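Local coordinates for protein beta-fructofuranosidase (Bifidobacterium adolescentis, PDB 6NOB) that probably hydrolyses terminal non-reducing beta-D-fructofuranoside residues, as in sucrose, as a member of glycoside hydrolase family 32, at residues 45-48 and 52-55; 79-84 and 246-251; 90-95 and 123-128; 155-160 and 182-187. All coordinates share one frame; numbering follows the deposited sequence.

Contact 1 (45-48 and 52-55); sequences TMPI and RHHF
P47 rests on the imidazole of H53. Its CD lies over one face of that ring, 3.9 Å from the centroid and 20° off the ring normal, a CH-pi contact. It is displaced toward the rim, where P47 CD comes within 3.6 Å of H53 ND1, the side chains crossing at about a right angle. M46 slides past H53 in the opposite direction. With CG anti to its backbone N (chi1 -176°) and the chain bent at the sulfur (chi3 -66°), M46 brings both CG and CE to 3.8 Å from H53 CB. M46 CB is 3.9 Å from CZ of F55, and the backbone N of M46 lies in the plane of the phenyl ring at its edge. H53 CD2 covers one face of that ring. In the next shell, E50 OE1 in the connecting loop is hydrogen-bonded to H53 ND1, which helps fix the rotation of the imidazole. M46 and F55 also touch A21 and L72, on strands 16-23 and 72-80 of the same sheet as 52-58, one layer of the N-terminal beta-sandwich. Between 45-48 and 52-55 themselves the joining is apolar and CH-pi; the polar hold on H53 comes from E50.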
# COMPACT_ATOMS: atom_id res chain seq x y z
N THR A 45 5.27 -33.54 -6.98
CA THR A 45 6.71 -33.31 -7.08
C THR A 45 6.95 -31.91 -7.63
O THR A 45 6.33 -31.52 -8.63
CB THR A 45 7.38 -34.36 -7.96
OG1 THR A 45 7.17 -35.66 -7.40
CG2 THR A 45 8.87 -34.09 -8.07
N MET A 46 7.83 -31.17 -6.98
CA MET A 46 8.25 -29.88 -7.51
C MET A 46 8.97 -30.10 -8.84
O MET A 46 9.82 -30.99 -8.93
CB MET A 46 9.17 -29.16 -6.52
CG MET A 46 9.58 -27.77 -6.95
SD MET A 46 10.50 -26.88 -5.68
CE MET A 46 9.24 -26.70 -4.41
N PRO A 47 8.62 -29.35 -9.89
CA PRO A 47 9.33 -29.51 -11.17
C PRO A 47 10.83 -29.31 -11.00
O PRO A 47 11.28 -28.48 -10.20
CB PRO A 47 8.71 -28.42 -12.05
CG PRO A 47 7.35 -28.19 -11.46
CD PRO A 47 7.52 -28.38 -9.98
N ILE A 48 11.60 -30.09 -11.77
CA ILE A 48 13.04 -30.17 -11.56
C ILE A 48 13.69 -28.79 -11.64
O ILE A 48 14.52 -28.44 -10.80
CB ILE A 48 13.68 -31.13 -12.57
CG1 ILE A 48 12.82 -32.38 -12.75
CG2 ILE A 48 15.09 -31.50 -12.14
CD1 ILE A 48 13.17 -33.19 -13.99
N ARG A 52 11.28 -22.77 -6.41
CA ARG A 52 10.07 -22.47 -5.65
C ARG A 52 8.87 -22.88 -6.49
O ARG A 52 8.90 -22.80 -7.72
CB ARG A 52 9.98 -20.98 -5.28
CG ARG A 52 10.93 -20.56 -4.18
CD ARG A 52 10.99 -19.05 -4.02
NE ARG A 52 11.81 -18.67 -2.87
CZ ARG A 52 12.24 -17.44 -2.63
NH1 ARG A 52 11.94 -16.45 -3.47
NH2 ARG A 52 12.98 -17.18 -1.56
N HIS A 53 7.82 -23.34 -5.82
CA HIS A 53 6.63 -23.80 -6.53
C HIS A 53 5.40 -23.64 -5.65
O HIS A 53 5.45 -23.91 -4.44
CB HIS A 53 6.77 -25.26 -6.98
CG HIS A 53 5.62 -25.76 -7.80
ND1 HIS A 53 5.49 -25.49 -9.14
CD2 HIS A 53 4.54 -26.51 -7.46
CE1 HIS A 53 4.38 -26.05 -9.60
NE2 HIS A 53 3.79 -26.68 -8.59
N HIS A 54 4.31 -23.20 -6.26
CA HIS A 54 3.02 -23.08 -5.60
C HIS A 54 2.22 -24.35 -5.89
O HIS A 54 1.79 -24.56 -7.03
CB HIS A 54 2.28 -21.83 -6.07
CG HIS A 54 0.86 -21.73 -5.61
ND1 HIS A 54 -0.04 -20.84 -6.17
CD2 HIS A 54 0.19 -22.39 -4.64
CE1 HIS A 54 -1.21 -20.97 -5.57
NE2 HIS A 54 -1.10 -21.90 -4.64
N PHE A 55 2.03 -25.18 -4.88
CA PHE A 55 1.24 -26.40 -5.00
C PHE A 55 -0.22 -26.11 -4.72
O PHE A 55 -0.55 -25.33 -3.82
CB PHE A 55 1.74 -27.48 -4.03
CG PHE A 55 3.11 -27.99 -4.33
CD1 PHE A 55 3.30 -29.06 -5.18
CD2 PHE A 55 4.22 -27.41 -3.73
CE1 PHE A 55 4.56 -29.55 -5.44
CE2 PHE A 55 5.49 -27.89 -3.99
CZ PHE A 55 5.66 -28.96 -4.85

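Contact 2 (79-84 and 246-251); sequences LSECDD and GVHVRV
E81 and H248 reach toward each other from opposite directions and meet in one short hydrogen bond, H248 NE2 to E81 OE1 at 2.7 Å. The donor lies on the syn side of the carboxylate, 21° out of its plane, while OE1 sits practically in the plane of the imidazole; at 158° the bond is fairly straight. A bend at chi2 (-51°) carries the glutamate end across to the histidine. V247 CG1 packs over the centre of one face of the H248 ring, and D245 OD2 is hydrogen-bonded to ND1, so the imidazole sits between two carboxylates that would probably stabilise its protonated form. An alanine in place of E81 is likely to leave H248 NE2 without its acidic mate and the ring freer to swing. Around this close point the contact is loose: H248 is exposed to solvent, the segments bury only 71 Å² between them, and the nearest CA atoms, of E81 and V247, are 9.9 Å apart. E81 follows strand 72-80 of the N-terminal sandwich and touches Q16 on strand 16-23. H248 belongs to the loop joining strands 235-243 and 253-256, where V247 leans on L85 and L86 of helix 85-88.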
# COMPACT_ATOMS: atom_id res chain seq x y z
N LEU A 79 -6.02 -23.36 3.16
CA LEU A 79 -7.12 -24.12 2.57
C LEU A 79 -8.00 -23.17 1.76
O LEU A 79 -8.19 -22.01 2.14
CB LEU A 79 -7.95 -24.81 3.65
CG LEU A 79 -7.36 -26.02 4.36
CD1 LEU A 79 -8.20 -26.37 5.58
CD2 LEU A 79 -7.25 -27.20 3.42
N SER A 80 -8.54 -23.68 0.66
CA SER A 80 -9.33 -22.84 -0.23
C SER A 80 -10.36 -23.69 -0.96
O SER A 80 -10.48 -24.90 -0.71
CB SER A 80 -8.42 -22.09 -1.22
OG SER A 80 -9.17 -21.35 -2.16
N GLU A 81 -11.13 -23.04 -1.84
CA GLU A 81 -12.13 -23.69 -2.69
C GLU A 81 -13.26 -24.31 -1.86
O GLU A 81 -13.75 -25.40 -2.17
CB GLU A 81 -11.50 -24.74 -3.61
CG GLU A 81 -10.61 -24.13 -4.68
CD GLU A 81 -11.30 -23.03 -5.46
OE1 GLU A 81 -10.68 -21.97 -5.67
OE2 GLU A 81 -12.47 -23.22 -5.87
N CYS A 82 -13.69 -23.61 -0.83
CA CYS A 82 -14.91 -23.95 -0.12
C CYS A 82 -16.12 -23.37 -0.86
O CYS A 82 -15.98 -22.68 -1.88
CB CYS A 82 -14.84 -23.45 1.32
SG CYS A 82 -14.86 -21.66 1.50
N ASP A 83 -17.31 -23.68 -0.37
CA ASP A 83 -18.50 -23.01 -0.86
C ASP A 83 -18.48 -21.56 -0.42
O ASP A 83 -18.08 -21.24 0.71
CB ASP A 83 -19.77 -23.70 -0.34
CG ASP A 83 -20.04 -25.03 -1.04
OD1 ASP A 83 -19.37 -25.32 -2.05
OD2 ASP A 83 -20.92 -25.78 -0.56
N ASP A 84 -18.88 -20.66 -1.32
CA ASP A 84 -18.98 -19.23 -1.04
C ASP A 84 -17.63 -18.69 -0.55
O ASP A 84 -17.50 -18.15 0.55
CB ASP A 84 -20.09 -18.95 -0.03
CG ASP A 84 -21.45 -19.45 -0.51
OD1 ASP A 84 -21.85 -19.07 -1.63
OD2 ASP A 84 -22.10 -20.22 0.23
N GLY A 246 -14.70 -12.73 -9.06
CA GLY A 246 -14.30 -12.10 -7.83
C GLY A 246 -13.19 -12.79 -7.07
O GLY A 246 -12.77 -12.27 -6.02
N VAL A 247 -12.69 -13.92 -7.56
CA VAL A 247 -11.68 -14.69 -6.84
C VAL A 247 -10.51 -15.07 -7.75
O VAL A 247 -9.35 -14.77 -7.44
CB VAL A 247 -12.30 -15.95 -6.20
CG1 VAL A 247 -11.22 -16.80 -5.55
CG2 VAL A 247 -13.36 -15.57 -5.18
N HIS A 248 -10.81 -15.72 -8.87
CA HIS A 248 -9.78 -16.30 -9.72
C HIS A 248 -9.42 -15.37 -10.88
O HIS A 248 -10.26 -14.64 -11.40
CB HIS A 248 -10.24 -17.65 -10.27
CG HIS A 248 -10.64 -18.63 -9.22
ND1 HIS A 248 -11.94 -18.81 -8.82
CD2 HIS A 248 -9.90 -19.48 -8.47
CE1 HIS A 248 -11.99 -19.73 -7.88
NE2 HIS A 248 -10.76 -20.16 -7.65
N VAL A 249 -8.14 -15.42 -11.28
CA VAL A 249 -7.65 -14.64 -12.41
C VAL A 249 -7.77 -15.47 -13.68
O VAL A 249 -7.75 -16.71 -13.65
CB VAL A 249 -6.19 -14.18 -12.18
CG1 VAL A 249 -5.21 -15.33 -12.36
CG2 VAL A 249 -5.84 -13.03 -13.11
N ARG A 250 -7.90 -14.78 -14.81
CA ARG A 250 -7.92 -15.39 -16.13
C ARG A 250 -6.76 -14.85 -16.96
O ARG A 250 -5.90 -14.12 -16.45
CB ARG A 250 -9.28 -15.17 -16.80
CG ARG A 250 -10.39 -16.00 -16.19
CD ARG A 250 -9.99 -17.47 -16.14
NE ARG A 250 -11.06 -18.31 -15.63
CZ ARG A 250 -11.09 -19.64 -15.76
NH1 ARG A 250 -10.12 -20.27 -16.40
NH2 ARG A 250 -12.11 -20.33 -15.26
N VAL A 251 -6.76 -15.18 -18.25
CA VAL A 251 -5.56 -15.06 -19.07
C VAL A 251 -5.04 -13.62 -19.08
O VAL A 251 -5.82 -12.66 -19.11
CB VAL A 251 -5.84 -15.57 -20.50
CG1 VAL A 251 -7.04 -14.85 -21.10
CG2 VAL A 251 -4.61 -15.44 -21.38

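Contact 3 (90-95 and 123-128); sequences VRYVNM and EPFARW
The rings of Y92 and F125 each carry the other residue's CB on one face. Y92 CB stands over the centre of the F125 ring, 3.8 Å from its centroid and only 5° off the normal, while F125 CB lies over the Y92 ring near its rim, 4.1 Å from that centroid. Both are CH-pi contacts. The ring planes are inclined at 43°, an oblique pairing, and the closest atoms are Y92 CD1 and F125 CD2 at 3.4 Å. V90 CG2 approaches the edge of the phenyl ring, near its plane, 4.2 Å from F125 CE2. The phenol reaches this place because Y92 CG is anti to the backbone N (chi1 -171°), letting the two aromatic side chains slide past each other in opposite directions. Replacing F125 by an alanine would probably open a gap beneath Y92 CB and beside V90 CG2, leaving the tyrosine ring freer to turn.

Beyond the rings, R127 folds back through bends at chi2 and chi3, with A126 CB over one face of its guanidinium. Its NH1 lies 3.8 Å from Y92 OH, but its polar partners are R75 O at NH1 and, through a salt bridge, D99 at NH2. R127 thus ties segment 123-128 to the sandwich that precedes the propeller, since R75 lies on strand 72-80. That strand also pairs with strand 91-92, an edge strand of its sheet. Segment 123-128 enters strand 127-138, which runs parallel to 468-481 and antiparallel to 141-149 in a curled sheet, probably where the start and end of the propeller meet.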
# COMPACT_ATOMS: atom_id res chain seq x y z
N VAL A 90 -10.23 -17.94 2.68
CA VAL A 90 -9.30 -19.05 2.90
C VAL A 90 -9.02 -19.17 4.39
O VAL A 90 -9.33 -18.26 5.17
CB VAL A 90 -7.99 -18.85 2.11
CG1 VAL A 90 -8.27 -18.79 0.61
CG2 VAL A 90 -7.26 -17.60 2.58
N ARG A 91 -8.45 -20.30 4.80
CA ARG A 91 -8.01 -20.51 6.17
C ARG A 91 -6.53 -20.86 6.14
O ARG A 91 -6.13 -21.81 5.46
CB ARG A 91 -8.81 -21.62 6.85
CG ARG A 91 -10.29 -21.33 7.01
CD ARG A 91 -10.54 -20.05 7.80
NE ARG A 91 -11.95 -19.89 8.15
CZ ARG A 91 -12.86 -19.33 7.37
N TYR A 92 -5.74 -20.10 6.89
CA TYR A 92 -4.29 -20.25 6.84
C TYR A 92 -3.86 -21.62 7.34
O TYR A 92 -4.44 -22.17 8.28
CB TYR A 92 -3.62 -19.15 7.66
CG TYR A 92 -2.12 -19.10 7.49
CD1 TYR A 92 -1.56 -18.64 6.31
CD2 TYR A 92 -1.27 -19.53 8.50
CE1 TYR A 92 -0.19 -18.59 6.14
CE2 TYR A 92 0.10 -19.49 8.35
CZ TYR A 92 0.64 -19.02 7.17
OH TYR A 92 2.00 -18.98 7.00
N VAL A 93 -2.84 -22.18 6.69
CA VAL A 93 -2.22 -23.44 7.09
C VAL A 93 -0.74 -23.17 7.34
O VAL A 93 -0.05 -22.63 6.47
CB VAL A 93 -2.41 -24.53 6.02
CG1 VAL A 93 -1.57 -25.76 6.36
CG2 VAL A 93 -3.88 -24.90 5.89
N ASN A 94 -0.27 -23.53 8.53
CA ASN A 94 1.11 -23.27 8.95
C ASN A 94 1.92 -24.55 8.79
O ASN A 94 1.83 -25.46 9.61
CB ASN A 94 1.14 -22.77 10.39
CG ASN A 94 2.55 -22.72 10.96
OD1 ASN A 94 3.53 -22.52 10.23
ND2 ASN A 94 2.66 -22.91 12.27
N MET A 95 2.73 -24.60 7.73
CA MET A 95 3.70 -25.67 7.54
C MET A 95 5.12 -25.14 7.53
O MET A 95 6.03 -25.79 7.01
CB MET A 95 3.40 -26.45 6.25
CG MET A 95 3.81 -27.91 6.32
SD MET A 95 3.25 -28.87 4.91
CE MET A 95 4.04 -30.44 5.26
N GLU A 123 -3.18 -6.44 7.44
CA GLU A 123 -1.89 -7.10 7.30
C GLU A 123 -2.16 -8.51 6.77
O GLU A 123 -3.21 -9.09 7.06
CB GLU A 123 -1.13 -7.18 8.63
CG GLU A 123 -0.90 -5.86 9.34
CD GLU A 123 -0.29 -6.04 10.71
OE1 GLU A 123 0.03 -7.19 11.07
OE2 GLU A 123 -0.13 -5.03 11.44
N PRO A 124 -1.23 -9.07 6.01
CA PRO A 124 -1.35 -10.48 5.63
C PRO A 124 -1.12 -11.37 6.85
O PRO A 124 -0.70 -10.92 7.91
CB PRO A 124 -0.27 -10.67 4.57
CG PRO A 124 0.75 -9.63 4.91
CD PRO A 124 -0.02 -8.45 5.43
N PHE A 125 -1.41 -12.67 6.67
CA PHE A 125 -1.16 -13.64 7.73
C PHE A 125 0.28 -13.54 8.23
O PHE A 125 0.53 -13.47 9.44
CB PHE A 125 -1.45 -15.05 7.23
CG PHE A 125 -2.89 -15.30 6.89
CD1 PHE A 125 -3.89 -15.05 7.81
CD2 PHE A 125 -3.24 -15.79 5.64
CE1 PHE A 125 -5.22 -15.29 7.49
CE2 PHE A 125 -4.56 -16.03 5.32
CZ PHE A 125 -5.55 -15.78 6.24
N ALA A 126 1.23 -13.53 7.30
CA ALA A 126 2.65 -13.43 7.60
C ALA A 126 3.36 -13.01 6.32
O ALA A 126 2.72 -12.69 5.32
CB ALA A 126 3.18 -14.76 8.16
N ARG A 127 4.70 -13.03 6.36
CA ARG A 127 5.55 -12.72 5.21
C ARG A 127 5.41 -11.25 4.80
O ARG A 127 4.99 -10.41 5.60
CB ARG A 127 5.24 -13.66 4.04
CG ARG A 127 5.12 -15.14 4.42
CD ARG A 127 6.45 -15.75 4.87
NE ARG A 127 6.68 -15.61 6.31
CZ ARG A 127 6.21 -16.45 7.22
NH1 ARG A 127 5.47 -17.49 6.86
NH2 ARG A 127 6.48 -16.25 8.51
N TRP A 128 5.76 -10.94 3.55
CA TRP A 128 5.95 -9.56 3.10
C TRP A 128 4.79 -9.08 2.25
O TRP A 128 4.26 -9.82 1.42
CB TRP A 128 7.25 -9.43 2.31
CG TRP A 128 7.38 -8.15 1.52
CD1 TRP A 128 6.83 -7.87 0.30
CD2 TRP A 128 8.13 -6.98 1.89
NE1 TRP A 128 7.18 -6.61 -0.10
CE2 TRP A 128 7.98 -6.04 0.86
CE3 TRP A 128 8.91 -6.64 3.00
CZ2 TRP A 128 8.57 -4.78 0.90
CZ3 TRP A 128 9.50 -5.39 3.04
CH2 TRP A 128 9.33 -4.48 1.99

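Contact 4 (155-160 and 182-187); sequences WDNMHW and PELHTD
Water carries the polar link between N157 and the turn formed by L184 and H185. N157 ND2 donates to two waters, each at 3.0 Å. The first also bonds to H185 NE2, 2.9 Å away, and the second donates to L184 O at 2.8 Å. One amide nitrogen thereby holds a histidine and a carbonyl. Van der Waals contact is lighter: L184 CD2 lies 3.9 Å from N157 OD1, the two side chains crossing at a slant, and ND2 faces the edge of the H185 ring near its plane. CG of N157 is anti to its carbonyl carbon (chi1 -71°), turning the amide toward segment 182-187, and OD1 takes a hydrogen bond from G192 N, which points ND2 to the waters. Within the loops, D156 OD1 accepts from N157 N at 2.8 Å, the donor coming on the anti side and 31° out of the carboxylate plane. H185 N bonds back to P182 O in the 3-10 turn 182-185. Segment 155-160 leads into strand 159-165, paired with 141-149, whereas segment 182-187 precedes strand 190-202, on which G192 lies and which pairs with 216-227. Such linked loops probably join successive blades of the five-bladed beta-propeller expected of family 32.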
# COMPACT_ATOMS: atom_id res chain seq x y z
N TRP A 155 11.31 -7.98 0.59
CA TRP A 155 10.80 -7.94 -0.77
C TRP A 155 11.44 -9.06 -1.60
O TRP A 155 12.61 -9.41 -1.40
CB TRP A 155 11.08 -6.58 -1.41
CG TRP A 155 10.46 -6.42 -2.77
CD1 TRP A 155 9.25 -5.84 -3.05
CD2 TRP A 155 11.01 -6.84 -4.02
NE1 TRP A 155 9.02 -5.88 -4.41
CE2 TRP A 155 10.08 -6.49 -5.02
CE3 TRP A 155 12.19 -7.48 -4.39
CZ2 TRP A 155 10.31 -6.76 -6.37
CZ3 TRP A 155 12.41 -7.76 -5.72
CH2 TRP A 155 11.47 -7.40 -6.70
N ASP A 156 10.66 -9.63 -2.52
CA ASP A 156 11.14 -10.67 -3.42
C ASP A 156 10.23 -10.69 -4.64
O ASP A 156 9.44 -9.76 -4.85
CB ASP A 156 11.20 -12.03 -2.71
CG ASP A 156 12.28 -12.94 -3.27
OD1 ASP A 156 12.71 -12.73 -4.42
OD2 ASP A 156 12.70 -13.86 -2.54
N ASN A 157 10.35 -11.74 -5.45
CA ASN A 157 9.55 -11.87 -6.66
C ASN A 157 8.07 -11.70 -6.35
O ASN A 157 7.53 -12.37 -5.46
CB ASN A 157 9.81 -13.21 -7.33
CG ASN A 157 11.20 -13.30 -7.95
OD1 ASN A 157 11.64 -12.39 -8.66
ND2 ASN A 157 11.90 -14.40 -7.69
N MET A 158 7.41 -10.81 -7.09
CA MET A 158 6.16 -10.21 -6.65
C MET A 158 4.95 -11.04 -7.06
O MET A 158 4.81 -11.40 -8.24
CB MET A 158 6.05 -8.79 -7.18
CG MET A 158 6.69 -7.76 -6.27
SD MET A 158 5.78 -7.61 -4.72
CE MET A 158 6.84 -8.47 -3.56
N HIS A 159 4.09 -11.32 -6.09
CA HIS A 159 2.77 -11.90 -6.27
C HIS A 159 1.71 -10.82 -6.02
O HIS A 159 2.02 -9.71 -5.57
CB HIS A 159 2.53 -13.08 -5.32
CG HIS A 159 3.58 -14.14 -5.37
ND1 HIS A 159 4.92 -13.88 -5.20
CD2 HIS A 159 3.47 -15.48 -5.51
CE1 HIS A 159 5.60 -15.01 -5.27
NE2 HIS A 159 4.74 -16.00 -5.46
N TRP A 160 0.46 -11.18 -6.27
CA TRP A 160 -0.69 -10.36 -5.88
C TRP A 160 -1.47 -11.11 -4.81
O TRP A 160 -2.03 -12.18 -5.08
CB TRP A 160 -1.59 -10.06 -7.08
CG TRP A 160 -1.18 -8.85 -7.87
CD1 TRP A 160 0.08 -8.46 -8.19
CD2 TRP A 160 -2.06 -7.88 -8.45
NE1 TRP A 160 0.05 -7.31 -8.93
CE2 TRP A 160 -1.26 -6.93 -9.11
CE3 TRP A 160 -3.45 -7.73 -8.48
CZ2 TRP A 160 -1.80 -5.84 -9.79
CZ3 TRP A 160 -3.99 -6.65 -9.15
CH2 TRP A 160 -3.16 -5.72 -9.80
N PRO A 182 6.87 -17.61 -14.73
CA PRO A 182 7.44 -18.92 -14.37
C PRO A 182 8.96 -18.97 -14.41
O PRO A 182 9.57 -19.63 -13.57
CB PRO A 182 6.81 -19.86 -15.42
CG PRO A 182 5.51 -19.20 -15.78
CD PRO A 182 5.80 -17.72 -15.74
N GLU A 183 9.58 -18.26 -15.36
CA GLU A 183 11.03 -18.31 -15.49
C GLU A 183 11.74 -17.71 -14.28
O GLU A 183 12.93 -17.97 -14.09
CB GLU A 183 11.47 -17.57 -16.76
CG GLU A 183 10.84 -18.11 -18.04
CD GLU A 183 9.67 -17.27 -18.51
OE1 GLU A 183 8.91 -16.76 -17.67
OE2 GLU A 183 9.51 -17.11 -19.74
N LEU A 184 11.04 -16.92 -13.46
CA LEU A 184 11.68 -16.33 -12.29
C LEU A 184 12.02 -17.37 -11.23
O LEU A 184 12.82 -17.09 -10.33
CB LEU A 184 10.77 -15.25 -11.70
CG LEU A 184 10.76 -13.95 -12.49
CD1 LEU A 184 9.65 -13.03 -12.02
CD2 LEU A 184 12.11 -13.25 -12.40
N HIS A 185 11.43 -18.57 -11.32
CA HIS A 185 11.73 -19.66 -10.41
C HIS A 185 12.60 -20.74 -11.04
O HIS A 185 12.91 -21.73 -10.37
CB HIS A 185 10.43 -20.27 -9.88
CG HIS A 185 9.71 -19.40 -8.89
ND1 HIS A 185 8.43 -19.65 -8.47
CD2 HIS A 185 10.10 -18.27 -8.26
CE1 HIS A 185 8.06 -18.72 -7.61
NE2 HIS A 185 9.06 -17.87 -7.47
N THR A 186 12.99 -20.58 -12.30
CA THR A 186 13.91 -21.50 -12.95
C THR A 186 15.19 -20.83 -13.39
O THR A 186 16.10 -21.51 -13.88
CB THR A 186 13.24 -22.16 -14.17
OG1 THR A 186 12.76 -21.15 -15.07
CG2 THR A 186 12.08 -23.03 -13.73
N ASP A 187 15.30 -19.51 -13.23
CA ASP A 187 16.49 -18.75 -13.62
C ASP A 187 16.78 -17.78 -12.48
O ASP A 187 16.09 -16.77 -12.32
CB ASP A 187 16.27 -18.03 -14.94
CG ASP A 187 17.53 -17.36 -15.47
OD1 ASP A 187 18.54 -17.33 -14.74
OD2 ASP A 187 17.50 -16.88 -16.62
O HOH W 1 10.27 -15.96 -5.68
O HOH W 2 14.33 -15.05 -9.25

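How the contacts relate
Contacts 1 and 4, with centres about 13 Å apart, are joined directly by the salt bridge from R52 NH1 to D156 OD2 at 2.9 Å, so the N-terminal sandwich meets the propeller there too. Contacts 2 and 3, about 17 Å apart between centres, share a sheet, where L79 N and R91 O lie 2.8 Å apart in a probable hydrogen bond. Contact 3 reaches contact 4 through W128, whose CD2 lies 3.6 Å from W155 N. W128 opens the WMNDPN sequence that in this family carries the catalytic nucleophile, so the active site is probably close by. W155 NE1 is hydrogen-bonded to a diethylene glycol, and a 1,2-ethanediol lies about 4 Å from the F125 side chain; both probably come from the crystallisation liquor.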